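Local coordinates for PHD finger protein 3 (Homo sapiens, PDB 6IC9), which reads the phosphorylated C-terminal domain of RNA polymerase II through its SPOC domain, the part present here, and regulates neuronal gene expression, at residues K112-D126 with R144-K156. Numbering follows the deposited sequence. Where two conformers were deposited one is given.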
# COMPACT_ATOMS: atom_id res chain seq x y z
N LYS A 112 13.50 5.21 6.78
CA LYS A 112 14.72 5.33 5.98
C LYS A 112 14.79 4.28 4.88
O LYS A 112 15.20 4.58 3.76
CB LYS A 112 15.92 5.23 6.94
CG LYS A 112 17.29 5.32 6.30
CD LYS A 112 18.40 4.93 7.30
CE LYS A 112 19.79 5.07 6.68
NZ LYS A 112 19.98 4.22 5.45
N GLN A 113 14.37 3.05 5.16
CA GLN A 113 14.55 2.00 4.19
C GLN A 113 13.45 1.96 3.14
O GLN A 113 13.59 1.20 2.17
CB GLN A 113 14.61 0.62 4.86
CG GLN A 113 15.93 0.31 5.58
CD GLN A 113 17.13 0.44 4.66
OE1 GLN A 113 17.92 1.37 4.79
NE2 GLN A 113 17.28 -0.50 3.72
N VAL A 114 12.35 2.69 3.30
CA VAL A 114 11.32 2.65 2.28
C VAL A 114 11.34 3.96 1.49
O VAL A 114 11.16 5.06 2.02
CB VAL A 114 9.91 2.28 2.81
CG1 VAL A 114 9.91 1.77 4.19
CG2 VAL A 114 8.83 3.26 2.47
N LYS A 115 11.56 3.79 0.19
CA LYS A 115 11.60 4.91 -0.74
C LYS A 115 10.20 5.45 -0.99
O LYS A 115 10.00 6.66 -1.09
CB LYS A 115 12.25 4.43 -2.05
CG LYS A 115 12.55 5.53 -3.10
CD LYS A 115 13.10 4.90 -4.39
CE LYS A 115 13.82 5.98 -5.27
NZ LYS A 115 12.91 7.11 -5.47
N ASP A 116 9.21 4.54 -1.12
CA ASP A 116 7.83 4.92 -1.45
C ASP A 116 6.87 3.87 -0.92
O ASP A 116 7.20 2.68 -0.85
CB ASP A 116 7.53 4.98 -2.98
CG ASP A 116 8.57 5.74 -3.76
OD1 ASP A 116 9.50 5.08 -4.29
OD2 ASP A 116 8.43 6.96 -3.87
N MET A 117 5.69 4.32 -0.52
CA MET A 117 4.62 3.40 -0.19
C MET A 117 3.30 3.95 -0.71
O MET A 117 2.94 5.09 -0.42
CB MET A 117 4.55 3.14 1.32
CG MET A 117 3.44 2.15 1.66
SD MET A 117 3.73 1.51 3.33
CE MET A 117 2.48 0.26 3.39
N TYR A 118 2.60 3.15 -1.49
CA TYR A 118 1.31 3.55 -2.06
C TYR A 118 0.22 2.65 -1.51
O TYR A 118 0.44 1.46 -1.24
CB TYR A 118 1.31 3.44 -3.59
CG TYR A 118 2.39 4.33 -4.20
CD1 TYR A 118 2.25 5.72 -4.18
CD2 TYR A 118 3.58 3.76 -4.70
CE1 TYR A 118 3.27 6.55 -4.69
CE2 TYR A 118 4.59 4.56 -5.25
CZ TYR A 118 4.43 5.94 -5.21
OH TYR A 118 5.44 6.70 -5.73
N LEU A 119 -0.98 3.20 -1.36
CA LEU A 119 -2.14 2.47 -0.86
C LEU A 119 -3.10 2.30 -2.00
O LEU A 119 -3.60 3.30 -2.53
CB LEU A 119 -2.82 3.23 0.28
CG LEU A 119 -3.68 2.55 1.34
CD1 LEU A 119 -2.89 1.54 2.24
CD2 LEU A 119 -4.19 3.70 2.23
N ILE A 120 -3.39 1.05 -2.35
CA ILE A 120 -4.11 0.68 -3.55
C ILE A 120 -5.46 0.08 -3.15
O ILE A 120 -5.50 -0.93 -2.45
CB ILE A 120 -3.29 -0.33 -4.37
CG1 ILE A 120 -2.04 0.38 -4.90
CG2 ILE A 120 -4.20 -0.90 -5.54
CD1 ILE A 120 -1.06 -0.59 -5.64
N PRO A 121 -6.58 0.64 -3.59
CA PRO A 121 -7.86 -0.04 -3.37
C PRO A 121 -8.05 -1.14 -4.41
O PRO A 121 -7.91 -0.90 -5.61
CB PRO A 121 -8.89 1.08 -3.54
CG PRO A 121 -8.25 2.02 -4.53
CD PRO A 121 -6.76 1.97 -4.22
N LEU A 122 -8.29 -2.36 -3.96
CA LEU A 122 -8.59 -3.47 -4.88
C LEU A 122 -9.99 -3.96 -4.60
O LEU A 122 -10.24 -4.57 -3.55
CB LEU A 122 -7.59 -4.59 -4.72
CG LEU A 122 -7.87 -5.79 -5.65
CD1 LEU A 122 -7.42 -5.37 -7.05
CD2 LEU A 122 -7.10 -6.99 -5.15
N GLY A 123 -10.92 -3.65 -5.50
CA GLY A 123 -12.29 -4.13 -5.34
C GLY A 123 -12.39 -5.64 -5.39
O GLY A 123 -11.57 -6.32 -6.02
N ALA A 124 -13.37 -6.17 -4.65
CA ALA A 124 -13.55 -7.63 -4.54
C ALA A 124 -13.69 -8.29 -5.92
O ALA A 124 -13.19 -9.40 -6.13
CB ALA A 124 -14.77 -7.94 -3.66
N THR A 125 -14.37 -7.63 -6.86
CA THR A 125 -14.52 -8.14 -8.22
C THR A 125 -13.54 -7.48 -9.19
O THR A 125 -13.76 -7.52 -10.41
CB THR A 125 -15.95 -7.95 -8.72
OG1 THR A 125 -16.27 -6.56 -8.81
CG2 THR A 125 -16.93 -8.58 -7.76
N ASP A 126 -12.48 -6.86 -8.68
CA ASP A 126 -11.48 -6.23 -9.53
C ASP A 126 -10.46 -7.26 -9.97
O ASP A 126 -10.14 -8.21 -9.24
CB ASP A 126 -10.73 -5.10 -8.81
CG ASP A 126 -11.49 -3.79 -8.77
OD1 ASP A 126 -12.64 -3.74 -9.27
OD2 ASP A 126 -10.93 -2.81 -8.20
N ARG A 144 -12.80 -12.60 -2.04
CA ARG A 144 -12.18 -11.74 -1.05
C ARG A 144 -13.03 -10.50 -0.88
O ARG A 144 -13.85 -10.18 -1.75
CB ARG A 144 -10.74 -11.35 -1.45
CG ARG A 144 -10.61 -11.02 -2.88
CD ARG A 144 -9.21 -10.53 -3.23
NE ARG A 144 -9.49 -9.56 -4.26
CZ ARG A 144 -9.51 -9.84 -5.53
NH1 ARG A 144 -9.17 -11.05 -5.87
NH2 ARG A 144 -9.85 -8.92 -6.41
N PRO A 145 -12.89 -9.78 0.24
CA PRO A 145 -13.60 -8.52 0.40
C PRO A 145 -12.88 -7.45 -0.41
O PRO A 145 -11.79 -7.68 -0.91
CB PRO A 145 -13.52 -8.24 1.89
CG PRO A 145 -12.22 -8.86 2.31
CD PRO A 145 -12.06 -10.11 1.41
N ASN A 146 -13.51 -6.29 -0.53
CA ASN A 146 -12.75 -5.10 -0.94
C ASN A 146 -11.55 -4.97 -0.02
O ASN A 146 -11.66 -5.13 1.21
CB ASN A 146 -13.62 -3.84 -0.86
CG ASN A 146 -14.74 -3.80 -1.88
OD1 ASN A 146 -14.65 -4.40 -2.95
ND2 ASN A 146 -15.82 -3.07 -1.55
N LEU A 147 -10.39 -4.58 -0.59
CA LEU A 147 -9.14 -4.61 0.16
C LEU A 147 -8.35 -3.35 -0.12
O LEU A 147 -8.38 -2.80 -1.23
CB LEU A 147 -8.22 -5.79 -0.30
CG LEU A 147 -8.64 -7.17 0.19
CD1 LEU A 147 -7.69 -8.17 -0.45
CD2 LEU A 147 -8.54 -7.16 1.75
N LEU A 148 -7.56 -2.96 0.88
CA LEU A 148 -6.49 -1.96 0.73
C LEU A 148 -5.20 -2.74 0.69
O LEU A 148 -4.91 -3.53 1.61
CB LEU A 148 -6.47 -0.99 1.93
CG LEU A 148 -7.65 -0.01 1.95
CD1 LEU A 148 -7.64 0.76 3.28
CD2 LEU A 148 -7.60 1.01 0.78
N LEU A 149 -4.43 -2.58 -0.41
CA LEU A 149 -3.09 -3.12 -0.53
C LEU A 149 -2.07 -2.03 -0.28
O LEU A 149 -2.32 -0.86 -0.57
CB LEU A 149 -2.94 -3.65 -1.98
CG LEU A 149 -3.22 -5.12 -2.34
CD1 LEU A 149 -4.40 -5.76 -1.67
CD2 LEU A 149 -3.22 -5.32 -3.90
N GLY A 150 -0.90 -2.41 0.20
CA GLY A 150 0.25 -1.52 0.26
C GLY A 150 1.29 -1.99 -0.74
O GLY A 150 1.73 -3.14 -0.69
N LEU A 151 1.71 -1.09 -1.61
CA LEU A 151 2.81 -1.32 -2.55
C LEU A 151 4.01 -0.61 -1.98
O LEU A 151 4.01 0.61 -1.88
CB LEU A 151 2.43 -0.75 -3.93
CG LEU A 151 3.55 -0.68 -4.95
CD1 LEU A 151 4.01 -2.07 -5.18
CD2 LEU A 151 2.94 -0.05 -6.24
N ILE A 152 5.04 -1.37 -1.57
CA ILE A 152 6.16 -0.82 -0.82
C ILE A 152 7.44 -0.95 -1.65
O ILE A 152 7.83 -2.07 -2.02
CB ILE A 152 6.31 -1.52 0.55
CG1 ILE A 152 4.92 -1.55 1.24
CG2 ILE A 152 7.32 -0.79 1.42
CD1 ILE A 152 4.93 -2.39 2.51
N ILE A 153 8.07 0.18 -1.94
CA ILE A 153 9.37 0.23 -2.62
C ILE A 153 10.45 0.40 -1.56
O ILE A 153 10.50 1.43 -0.88
CB ILE A 153 9.43 1.41 -3.60
CG1 ILE A 153 8.14 1.49 -4.43
CG2 ILE A 153 10.72 1.33 -4.47
CD1 ILE A 153 7.86 0.21 -5.21
N ARG A 154 11.34 -0.59 -1.43
CA ARG A 154 12.42 -0.53 -0.45
C ARG A 154 13.81 -0.51 -1.11
O ARG A 154 14.01 -1.00 -2.22
CB ARG A 154 12.31 -1.71 0.50
CG ARG A 154 10.80 -1.96 0.85
CD ARG A 154 10.49 -3.39 1.29
NE ARG A 154 10.98 -3.50 2.63
CZ ARG A 154 11.06 -4.61 3.36
NH1 ARG A 154 10.67 -5.80 2.90
NH2 ARG A 154 11.52 -4.49 4.59
N GLN A 155 14.76 0.06 -0.40
CA GLN A 155 16.14 0.05 -0.87
C GLN A 155 16.70 -1.36 -0.73
O GLN A 155 16.26 -2.15 0.12
CB GLN A 155 16.98 1.05 -0.07
CG GLN A 155 16.27 2.38 0.28
CD GLN A 155 16.25 3.43 -0.87
OE1 GLN A 155 16.75 3.19 -1.97
NE2 GLN A 155 15.66 4.60 -0.58
N LYS A 156 17.60 -1.70 -1.64
CA LYS A 156 18.34 -2.95 -1.57
C LYS A 156 19.64 -2.74 -0.82
O LYS A 156 20.11 -1.62 -0.61
CB LYS A 156 18.64 -3.48 -2.96
CG LYS A 156 17.44 -3.94 -3.70
CD LYS A 156 17.80 -5.03 -4.67
CE LYS A 156 18.79 -4.52 -5.65
NZ LYS A 156 18.39 -5.05 -6.99
O HOH W 1 -10.19 -7.22 -3.10
O HOH W 2 -14.01 -11.73 -4.65
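R144 NH2 is gripped by two backbone carbonyls, G123 O at 3.1 Å and D126 O at 2.9 Å. D126 O lies in the guanidinium plane, while G123 O sits 17° out of it. G123 O also accepts a hydrogen bond from D126 N, closing the type I turn 123-126. L122 CD2 lies over one guanidinium face, 3.6 Å from R144 NE, and A124 O is over the opposite face. A water joins R144 NE to L122 O and P145 O. With an alanine in place of R144, G123 O and D126 O would probably lose this donor, and L122 CD2 its guanidinium cover. N146 OD1 accepts a hydrogen bond from A124 N at 2.8 Å, in its carbonyl plane.

Strands 114-122 and 147-155 pair antiparallel in the SPOC beta barrel, between strands 73-82 and 104-107. On one face, M117, its CG anti to the backbone N (chi1 -179°), extends alongside I152, with M117 CE 3.7 Å from I152 CD1. On the other face, I120 CD1 meets L151 CB at 3.9 Å, beside W61. A classic beta bulge breaks 114-122, setting K115 and D116 opposite I153. K115 NZ and D116 OD2 hydrogen-bond the bound phosphopeptide, and Y63 holds D116 OD1.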